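Local coordinates for protein serpin B3 (Homo sapiens, PDB 4ZK3) that probably inhibits proteases as a member of the serpin family and is linked to the aggregating Pso p27 complex of psoriasis, at residues Lys94-Asp97 with Ala98-Leu101; Ala139-Glu142 with Ser143-Ile147; Ser149-Glu152 with Ser153-Glu157. All blocks are in the same frame, centred on the assembly; numbering follows the deposited sequence.

Interaction 1: Lys94-Asp97 with Ala98-Leu101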
ATOM      1  N   LYS A  94      14.373  -6.915  -4.348  1.00 31.22           N
ATOM      2  CA  LYS A  94      15.497  -7.571  -3.699  1.00 31.14           C
ATOM      3  C   LYS A  94      14.994  -8.788  -2.937  1.00 31.77           C
ATOM      4  O   LYS A  94      13.922  -8.755  -2.294  1.00 28.18           O
ATOM      5  CB  LYS A  94      16.202  -6.595  -2.766  1.00 34.14           C
ATOM      6  CG  LYS A  94      17.447  -7.205  -2.131  1.00 41.03           C
ATOM      7  CD  LYS A  94      18.187  -6.221  -1.236  1.00 43.87           C
ATOM      8  CE  LYS A  94      19.550  -6.783  -0.871  1.00 49.86           C
ATOM      9  NZ  LYS A  94      19.920  -6.272   0.486  1.00 52.97           N
ATOM     10  N   SER A  95      15.749  -9.873  -3.065  1.00 30.57           N
ATOM     11  CA  SER A  95      15.490 -11.122  -2.377  1.00 31.38           C
ATOM     12  C   SER A  95      16.767 -11.579  -1.704  1.00 31.64           C
ATOM     13  O   SER A  95      17.841 -11.427  -2.268  1.00 24.96           O
ATOM     14  CB  SER A  95      15.032 -12.222  -3.349  1.00 35.29           C
ATOM     15  OG  SER A  95      13.624 -12.133  -3.596  1.00 38.93           O
ATOM     16  N   THR A  96      16.626 -12.168  -0.526  1.00 29.35           N
ATOM     17  CA  THR A  96      17.750 -12.763   0.187  1.00 29.30           C
ATOM     18  C   THR A  96      17.206 -14.133   0.534  1.00 30.10           C
ATOM     19  O   THR A  96      16.093 -14.510   0.120  1.00 28.07           O
ATOM     20  CB  THR A  96      18.165 -11.958   1.438  1.00 27.05           C
ATOM     21  OG1 THR A  96      17.160 -12.025   2.472  1.00 26.78           O
ATOM     22  CG2 THR A  96      18.487 -10.498   1.123  1.00 27.39           C
ATOM     23  N   ASP A  97      17.959 -14.865   1.327  1.00 30.62           N
ATOM     24  CA  ASP A  97      17.464 -16.075   1.921  1.00 29.33           C
ATOM     25  C   ASP A  97      16.357 -15.822   2.955  1.00 29.85           C
ATOM     26  O   ASP A  97      15.556 -16.700   3.250  1.00 30.16           O
ATOM     27  CB  ASP A  97      18.630 -16.848   2.581  1.00 33.67           C
ATOM     28  CG  ASP A  97      19.322 -16.057   3.696  1.00 33.38           C
ATOM     29  OD1 ASP A  97      19.804 -14.928   3.502  1.00 32.53           O
ATOM     30  OD2 ASP A  97      19.396 -16.585   4.808  1.00 40.33           O
ATOM     31  N   ALA A  98      16.317 -14.658   3.547  1.00 27.17           N
ATOM     32  CA  ALA A  98      15.300 -14.392   4.590  1.00 29.77           C
ATOM     33  C   ALA A  98      13.962 -13.754   4.103  1.00 30.95           C
ATOM     34  O   ALA A  98      12.948 -13.810   4.779  1.00 29.91           O
ATOM     35  CB  ALA A  98      15.952 -13.482   5.605  1.00 29.78           C
ATOM     36  N   TYR A  99      13.980 -13.092   2.949  1.00 29.66           N
ATOM     37  CA  TYR A  99      12.782 -12.396   2.453  1.00 28.83           C
ATOM     38  C   TYR A  99      12.810 -12.205   0.958  1.00 28.51           C
ATOM     39  O   TYR A  99      13.873 -12.290   0.333  1.00 25.06           O
ATOM     40  CB  TYR A  99      12.594 -11.041   3.173  1.00 25.93           C
ATOM     41  CG  TYR A  99      13.557  -9.958   2.753  1.00 28.09           C
ATOM     42  CD1 TYR A  99      14.764  -9.759   3.432  1.00 27.36           C
ATOM     43  CD2 TYR A  99      13.242  -9.083   1.681  1.00 26.38           C
ATOM     44  CE1 TYR A  99      15.636  -8.731   3.033  1.00 30.31           C
ATOM     45  CE2 TYR A  99      14.115  -8.080   1.288  1.00 30.23           C
ATOM     46  CZ  TYR A  99      15.304  -7.906   1.957  1.00 27.69           C
ATOM     47  OH  TYR A  99      16.139  -6.884   1.545  1.00 30.11           O
ATOM     48  N   GLU A 100      11.619 -11.959   0.401  1.00 26.36           N
ATOM     49  CA  GLU A 100      11.443 -11.511  -0.943  1.00 24.75           C
ATOM     50  C   GLU A 100      10.611 -10.224  -0.951  1.00 25.02           C
ATOM     51  O   GLU A 100       9.549 -10.162  -0.293  1.00 21.70           O
ATOM     52  CB  GLU A 100      10.660 -12.553  -1.704  1.00 29.80           C
ATOM     53  CG  GLU A 100      10.569 -12.211  -3.166  1.00 33.26           C
ATOM     54  CD  GLU A 100       9.852 -13.244  -3.953  1.00 36.77           C
ATOM     55  OE1 GLU A 100       9.124 -14.057  -3.352  1.00 36.61           O
ATOM     56  OE2 GLU A 100      10.016 -13.217  -5.185  1.00 41.81           O
ATOM     57  N   LEU A 101      11.096  -9.217  -1.680  1.00 23.53           N
ATOM     58  CA  LEU A 101      10.373  -8.007  -1.981  1.00 22.68           C
ATOM     59  C   LEU A 101      10.395  -7.799  -3.498  1.00 23.89           C
ATOM     60  O   LEU A 101      11.461  -7.837  -4.113  1.00 23.40           O
ATOM     61  CB  LEU A 101      11.025  -6.822  -1.261  1.00 24.19           C
ATOM     62  CG  LEU A 101      10.283  -5.539  -1.572  1.00 23.41           C
ATOM     63  CD1 LEU A 101       8.785  -5.522  -1.146  1.00 24.54           C
ATOM     64  CD2 LEU A 101      10.995  -4.387  -0.942  1.00 24.95           C
TER
HETATM   65  O   HOH W   1      12.742  -9.836  -5.637  1.00 23.28           O
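K94 and Y99 meet across a tight β-hairpin in which 94-95 runs antiparallel to the start of strand 99-110. The Y99 hydroxyl ends beside the lysine chain, with OH 3.5 Å from CD of K94. The ring passes T96 obliquely. Y99 CE1 approaches T96 CG2 at 3.9 Å, and Y99 CD1 lies near T96 OG1. The Y99 side chain starts between its own N and carbonyl carbon (chi1 74°). CB points away from the first strand, but this torsion swings the ring back toward T96 and K94.

The backbone closes the turn. T96 N donates to Y99 O at 2.9 Å, and the bond is nearly straight at 169°. D97 and A98 take the middle places of a type I turn. T96 OG1 accepts from A98 N at 3.0 Å, which makes an ST turn. Y99 N adds a weak bond to the same oxygen. Further along, K94 and L101 form a hydrogen-bonded pair, bound both ways through N and O. S95 and E100 form the non-hydrogen-bonded pair next to it.

K94 and L101 share one face of the hairpin; S95 and E100 lie on the other. On the first face D240 fixes the polar ends: its OD2 pairs with K94 NZ in a salt bridge and with Y99 OH in a hydrogen bond. On its far edge the second strand joins strand 174-185, with backbone hydrogen bonds between A98 and Q185 and between E100 and K183. L101 packs on F92 and F182.

On the S95 face, OG of S95 sits 3.1 Å from CG of E100. S95 OG is also 3.2 Å from a water, which donates to L101 O at 2.8 Å.

Interaction 2: Ala139-Glu142 with Ser143-Ile147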
ATOM      1  N   ALA A 139     -12.853  -8.967 -26.884  1.00 39.18           N
ATOM      2  CA  ALA A 139     -12.791  -9.977 -25.825  1.00 35.79           C
ATOM      3  C   ALA A 139     -12.474  -9.328 -24.473  1.00 36.78           C
ATOM      4  O   ALA A 139     -11.488  -9.650 -23.835  1.00 30.59           O
ATOM      5  CB  ALA A 139     -11.762 -11.014 -26.224  1.00 33.55           C
ATOM      6  N   PRO A 140     -13.332  -8.394 -24.055  1.00 36.67           N
ATOM      7  CA  PRO A 140     -13.011  -7.572 -22.895  1.00 39.01           C
ATOM      8  C   PRO A 140     -13.044  -8.381 -21.623  1.00 45.19           C
ATOM      9  O   PRO A 140     -12.276  -8.097 -20.690  1.00 40.62           O
ATOM     10  CB  PRO A 140     -14.113  -6.525 -22.869  1.00 35.35           C
ATOM     11  CG  PRO A 140     -15.244  -7.166 -23.617  1.00 39.62           C
ATOM     12  CD  PRO A 140     -14.612  -8.017 -24.671  1.00 37.89           C
ATOM     13  N   GLU A 141     -13.917  -9.394 -21.587  1.00 44.04           N
ATOM     14  CA  GLU A 141     -14.021 -10.233 -20.404  1.00 41.13           C
ATOM     15  C   GLU A 141     -12.796 -11.134 -20.240  1.00 38.10           C
ATOM     16  O   GLU A 141     -12.230 -11.296 -19.162  1.00 36.74           O
ATOM     17  CB  GLU A 141     -15.315 -11.044 -20.450  1.00 43.68           C
ATOM     18  CG  GLU A 141     -15.452 -12.045 -19.350  1.00 43.36           C
ATOM     19  CD  GLU A 141     -15.450 -11.422 -17.974  1.00 50.71           C
ATOM     20  OE1 GLU A 141     -15.793 -10.209 -17.766  1.00 46.00           O
ATOM     21  OE2 GLU A 141     -15.082 -12.206 -17.086  1.00 61.07           O
ATOM     22  N   GLU A 142     -12.345 -11.677 -21.341  1.00 36.36           N
ATOM     23  CA  GLU A 142     -11.250 -12.607 -21.324  1.00 37.04           C
ATOM     24  C   GLU A 142      -9.947 -11.776 -21.096  1.00 41.98           C
ATOM     25  O   GLU A 142      -8.978 -12.245 -20.512  1.00 38.61           O
ATOM     26  CB  GLU A 142     -11.283 -13.427 -22.625  1.00 42.20           C
ATOM     27  CG  GLU A 142     -12.322 -12.943 -23.719  1.00 49.65           C
ATOM     28  CD  GLU A 142     -13.866 -12.835 -23.338  1.00 53.39           C
ATOM     29  OE1 GLU A 142     -14.562 -11.773 -23.590  1.00 37.32           O
ATOM     30  OE2 GLU A 142     -14.421 -13.840 -22.789  1.00 71.14           O
ATOM     31  N   SER A 143      -9.948 -10.535 -21.555  1.00 35.53           N
ATOM     32  CA  SER A 143      -8.851  -9.622 -21.314  1.00 37.58           C
ATOM     33  C   SER A 143      -8.752  -9.313 -19.800  1.00 30.10           C
ATOM     34  O   SER A 143      -7.676  -9.424 -19.234  1.00 31.70           O
ATOM     35  CB  SER A 143      -9.065  -8.336 -22.141  1.00 37.35           C
ATOM     36  OG  SER A 143      -8.806  -8.590 -23.512  1.00 35.36           O
ATOM     37  N   ARG A 144      -9.878  -8.967 -19.185  1.00 30.58           N
ATOM     38  CA  ARG A 144      -9.999  -8.794 -17.701  1.00 31.39           C
ATOM     39  C   ARG A 144      -9.345  -9.965 -16.968  1.00 33.78           C
ATOM     40  O   ARG A 144      -8.455  -9.784 -16.101  1.00 29.06           O
ATOM     41  CB  ARG A 144     -11.452  -8.580 -17.278  1.00 32.28           C
ATOM     42  CG  ARG A 144     -11.679  -8.283 -15.794  1.00 32.27           C
ATOM     43  CD  ARG A 144     -13.160  -8.132 -15.485  1.00 36.85           C
ATOM     44  NE  ARG A 144     -13.822  -9.438 -15.442  1.00 37.25           N
ATOM     45  CZ  ARG A 144     -13.823 -10.259 -14.403  1.00 37.75           C
ATOM     46  NH1 ARG A 144     -13.239  -9.937 -13.250  1.00 35.44           N
ATOM     47  NH2 ARG A 144     -14.410 -11.426 -14.524  1.00 36.74           N
ATOM     48  N   LYS A 145      -9.697 -11.184 -17.362  1.00 33.01           N
ATOM     49  CA  LYS A 145      -9.177 -12.356 -16.672  1.00 34.41           C
ATOM     50  C   LYS A 145      -7.724 -12.555 -16.895  1.00 32.17           C
ATOM     51  O   LYS A 145      -7.012 -12.987 -16.014  1.00 32.03           O
ATOM     52  CB  LYS A 145      -9.951 -13.633 -17.041  1.00 37.61           C
ATOM     53  CG  LYS A 145     -11.404 -13.544 -16.615  1.00 43.09           C
ATOM     54  CD  LYS A 145     -12.128 -14.832 -16.906  1.00 54.29           C
ATOM     55  CE  LYS A 145     -13.606 -14.672 -16.647  1.00 64.34           C
ATOM     56  NZ  LYS A 145     -14.203 -15.959 -16.198  1.00 69.05           N
ATOM     57  N   LYS A 146      -7.241 -12.257 -18.073  1.00 31.65           N
ATOM     58  CA  LYS A 146      -5.786 -12.293 -18.280  1.00 32.60           C
ATOM     59  C   LYS A 146      -5.012 -11.296 -17.377  1.00 27.38           C
ATOM     60  O   LYS A 146      -3.949 -11.626 -16.885  1.00 24.45           O
ATOM     61  CB  LYS A 146      -5.468 -11.965 -19.724  1.00 39.01           C
ATOM     62  CG  LYS A 146      -4.024 -12.144 -20.133  1.00 42.61           C
ATOM     63  CD  LYS A 146      -3.869 -12.157 -21.664  1.00 53.14           C
ATOM     64  CE  LYS A 146      -5.214 -12.425 -22.385  1.00 55.31           C
ATOM     65  NZ  LYS A 146      -5.068 -12.695 -23.841  1.00 60.62           N
ATOM     66  N   ILE A 147      -5.560 -10.106 -17.154  1.00 25.83           N
ATOM     67  CA  ILE A 147      -4.833  -9.087 -16.319  1.00 23.88           C
ATOM     68  C   ILE A 147      -4.821  -9.595 -14.852  1.00 23.03           C
ATOM     69  O   ILE A 147      -3.770  -9.611 -14.202  1.00 22.56           O
ATOM     70  CB  ILE A 147      -5.526  -7.735 -16.431  1.00 23.66           C
ATOM     71  CG1 ILE A 147      -5.309  -7.183 -17.869  1.00 25.07           C
ATOM     72  CG2 ILE A 147      -5.018  -6.713 -15.420  1.00 21.65           C
ATOM     73  CD1 ILE A 147      -6.326  -6.118 -18.257  1.00 26.13           C
TER
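E141 and R144 form a two-pronged salt bridge, three residues apart on the first turns of helix 140-153. R144 grips the carboxylate side-on. R144 NH2 donates to E141 OE2 at 2.8 Å, and R144 NE to E141 OE1 at 3.1 Å. Both oxygens lie near the guanidinium plane. The match is not flat, because the two planes are turned 42° apart. NH2 uses the syn lone pair of OE2, while NE comes to OE1 from the syn side but well out of the carboxylate plane. Both side chains leave the helix with CG opposite the backbone N (chi1 174° for E141), then run side by side in the same direction. The remaining nitrogen of R144, NH1, binds I163 O. The guanidinium is thus held at three nitrogens, which should fix its rotation. K145 makes the group a network: K145 NZ has a long salt bridge to E141 OE2 at 4.0 Å.

The start of the helix is secured by backbone and serine. A139 holds the N-cap position, and its carbonyl oxygen accepts twice. S143 N reaches A139 O at 2.9 Å in the usual helical way. S143 OG also donates to A139 O at 2.9 Å, from above the carbonyl plane. A weak bond also links S143 OG to D135 O. R144 N to P140 O, K145 N to E141 O and K146 N to E142 O continue the helical pattern.

Packing lies mainly on the S143, R144 and I147 side. S143 touches F136 in the loop from strand 130-134. R144 rests on N161 and E165 in the loop that follows the helix. I147 meets I163 there, and settles on V175 and V177 of strand 174-185, so this side of the helix faces the sheet.

Interaction 3: Ser149-Glu152 with Ser153-Glu157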
ATOM      1  N   SER A 149      -4.907 -12.588 -13.837  1.00 26.01           N
ATOM      2  CA  SER A 149      -3.943 -13.681 -13.646  1.00 22.85           C
ATOM      3  C   SER A 149      -2.542 -13.221 -13.595  1.00 22.07           C
ATOM      4  O   SER A 149      -1.729 -13.777 -12.842  1.00 24.35           O
ATOM      5  CB  SER A 149      -4.053 -14.814 -14.732  1.00 25.82           C
ATOM      6  OG  SER A 149      -5.353 -15.353 -14.661  1.00 31.46           O
ATOM      7  N   TRP A 150      -2.170 -12.271 -14.440  1.00 22.57           N
ATOM      8  CA  TRP A 150      -0.864 -11.681 -14.286  1.00 22.93           C
ATOM      9  C   TRP A 150      -0.632 -11.168 -12.848  1.00 21.15           C
ATOM     10  O   TRP A 150       0.439 -11.398 -12.224  1.00 20.96           O
ATOM     11  CB  TRP A 150      -0.664 -10.532 -15.267  1.00 24.17           C
ATOM     12  CG  TRP A 150       0.663  -9.972 -15.168  1.00 24.99           C
ATOM     13  CD1 TRP A 150       1.791 -10.478 -15.690  1.00 26.56           C
ATOM     14  CD2 TRP A 150       1.043  -8.761 -14.473  1.00 26.33           C
ATOM     15  NE1 TRP A 150       2.869  -9.664 -15.364  1.00 25.62           N
ATOM     16  CE2 TRP A 150       2.427  -8.607 -14.626  1.00 25.27           C
ATOM     17  CE3 TRP A 150       0.333  -7.802 -13.730  1.00 27.08           C
ATOM     18  CZ2 TRP A 150       3.116  -7.524 -14.107  1.00 25.87           C
ATOM     19  CZ3 TRP A 150       1.026  -6.749 -13.179  1.00 24.80           C
ATOM     20  CH2 TRP A 150       2.394  -6.601 -13.388  1.00 25.00           C
ATOM     21  N   VAL A 151      -1.639 -10.484 -12.319  1.00 22.83           N
ATOM     22  CA  VAL A 151      -1.569  -9.986 -10.945  1.00 22.53           C
ATOM     23  C   VAL A 151      -1.387 -11.126  -9.925  1.00 21.13           C
ATOM     24  O   VAL A 151      -0.534 -11.019  -9.071  1.00 20.99           O
ATOM     25  CB  VAL A 151      -2.784  -9.113 -10.619  1.00 21.54           C
ATOM     26  CG1 VAL A 151      -2.824  -8.807  -9.129  1.00 20.43           C
ATOM     27  CG2 VAL A 151      -2.730  -7.790 -11.433  1.00 22.90           C
ATOM     28  N   GLU A 152      -2.193 -12.190 -10.003  1.00 22.53           N
ATOM     29  CA  GLU A 152      -1.944 -13.403  -9.198  1.00 22.56           C
ATOM     30  C   GLU A 152      -0.513 -13.844  -9.295  1.00 22.58           C
ATOM     31  O   GLU A 152       0.138 -14.141  -8.269  1.00 26.29           O
ATOM     32  CB  GLU A 152      -2.863 -14.569  -9.584  1.00 22.22           C
ATOM     33  CG  GLU A 152      -4.335 -14.279  -9.376  1.00 23.32           C
ATOM     34  CD  GLU A 152      -5.166 -15.595  -9.299  1.00 29.41           C
ATOM     35  OE1 GLU A 152      -4.552 -16.673  -9.110  1.00 30.45           O
ATOM     36  OE2 GLU A 152      -6.403 -15.539  -9.407  1.00 31.27           O
ATOM     37  N   SER A 153       0.013 -13.827 -10.510  1.00 23.74           N
ATOM     38  CA  SER A 153       1.339 -14.308 -10.787  1.00 25.66           C
ATOM     39  C   SER A 153       2.412 -13.442 -10.176  1.00 25.48           C
ATOM     40  O   SER A 153       3.502 -13.930  -9.954  1.00 23.25           O
ATOM     41  CB  SER A 153       1.574 -14.495 -12.332  1.00 30.68           C
ATOM     42  OG  SER A 153       2.197 -13.358 -12.950  1.00 29.76           O
ATOM     43  N   GLN A 154       2.112 -12.178  -9.843  1.00 23.58           N
ATOM     44  CA  GLN A 154       3.109 -11.345  -9.215  1.00 25.80           C
ATOM     45  C   GLN A 154       2.910 -11.214  -7.680  1.00 20.44           C
ATOM     46  O   GLN A 154       3.567 -10.391  -7.094  1.00 21.83           O
ATOM     47  CB  GLN A 154       3.083  -9.912  -9.833  1.00 26.40           C
ATOM     48  CG  GLN A 154       3.118  -9.860 -11.340  1.00 27.26           C
ATOM     49  CD  GLN A 154       4.415 -10.435 -11.865  1.00 29.74           C
ATOM     50  OE1 GLN A 154       5.502  -9.993 -11.481  1.00 27.45           O
ATOM     51  NE2 GLN A 154       4.309 -11.465 -12.663  1.00 33.95           N
ATOM     52  N   THR A 155       1.912 -11.864  -7.133  1.00 19.76           N
ATOM     53  CA  THR A 155       1.501 -11.766  -5.727  1.00 18.63           C
ATOM     54  C   THR A 155       1.406 -13.108  -4.999  1.00 21.44           C
ATOM     55  O   THR A 155       0.747 -13.215  -3.944  1.00 20.65           O
ATOM     56  CB  THR A 155       0.160 -11.046  -5.618  1.00 18.77           C
ATOM     57  OG1 THR A 155      -0.814 -11.717  -6.409  1.00 20.26           O
ATOM     58  CG2 THR A 155       0.289  -9.584  -6.127  1.00 18.67           C
ATOM     59  N   ASN A 156       2.137 -14.123  -5.486  1.00 24.71           N
ATOM     60  CA  ASN A 156       2.052 -15.475  -4.943  1.00 25.81           C
ATOM     61  C   ASN A 156       0.550 -15.912  -4.835  1.00 24.57           C
ATOM     62  O   ASN A 156       0.088 -16.536  -3.877  1.00 24.69           O
ATOM     63  CB  ASN A 156       2.798 -15.552  -3.590  1.00 27.81           C
ATOM     64  CG  ASN A 156       2.888 -17.002  -3.051  1.00 32.41           C
ATOM     65  OD1 ASN A 156       2.870 -17.277  -1.820  1.00 32.66           O
ATOM     66  ND2 ASN A 156       2.966 -17.931  -3.965  1.00 26.68           N
ATOM     67  N   GLU A 157      -0.206 -15.571  -5.858  1.00 23.40           N
ATOM     68  CA  GLU A 157      -1.653 -15.731  -5.883  1.00 26.42           C
ATOM     69  C   GLU A 157      -2.488 -15.155  -4.784  1.00 27.42           C
ATOM     70  O   GLU A 157      -3.656 -15.582  -4.669  1.00 25.70           O
ATOM     71  CB  GLU A 157      -2.046 -17.219  -6.056  1.00 33.27           C
ATOM     72  CG  GLU A 157      -1.712 -17.754  -7.420  1.00 40.44           C
ATOM     73  CD  GLU A 157      -0.503 -18.655  -7.397  1.00 50.41           C
ATOM     74  OE1 GLU A 157      -0.708 -19.883  -7.645  1.00 59.54           O
ATOM     75  OE2 GLU A 157       0.616 -18.165  -7.101  1.00 49.58           O
TER
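Q154 lies across one face of W150, one turn on. Q154 CG sits over the six-membered ring of W150, 3.7 Å from its centroid, in a CH-pi contact. The amide plane is only 11° from the ring plane. Q154 bends at chi2 (-64°), which lays the amide along the indole. K106 adds a cation-pi contact to W150.

Hydroxyl and amide bonds form a second group. S153 OG donates to W150 O at 2.7 Å, in the carbonyl plane and on a lone pair. S153 OG also accepts from Q154 NE2 at 2.9 Å; this bond should limit rotation of the amide over the indole. T155 OG1 donates to V151 O at 2.8 Å.

Among backbone bonds, V151 O also accepts from Q154 N, on the other face of its plane from T155 OG1. E152 O likewise takes T155 N and E157 N, at 3.1 and 2.8 Å, from opposite faces. N156 and E157 have positive phi, so the chain turns back here.

The carboxylates of E152 and E157 are not in contact, though E152 OE1 lies 3.5 Å from E157 CG; the E152 side chain also touches K160.

V151 and T155 pack on A346 and A344 of strand 340-351. This is the serpin arrangement of helix F lying over β-sheet A, and strand 340-351 fits the reactive-centre loop inserted in cleaved serpins.

In the fold
From the N terminus, interaction 1 comes first and closes a hairpin between 94-95 and strand 99-110. The chain then runs through helix 117-127 and strand 130-134 to interaction 2, which opens helix 140-153. Interaction 3 follows at the other end of that helix and turns the chain into the loop before strand 174-185. The three lie in series; none nest or cross. Interactions 2 and 3 adjoin in sequence, with centres about 15 Å apart. Interactions 1 and 3 do not touch, their nearest atoms being about 7 Å apart. Strand 174-185 is their common partner, pairing with the hairpin and packing under the helix.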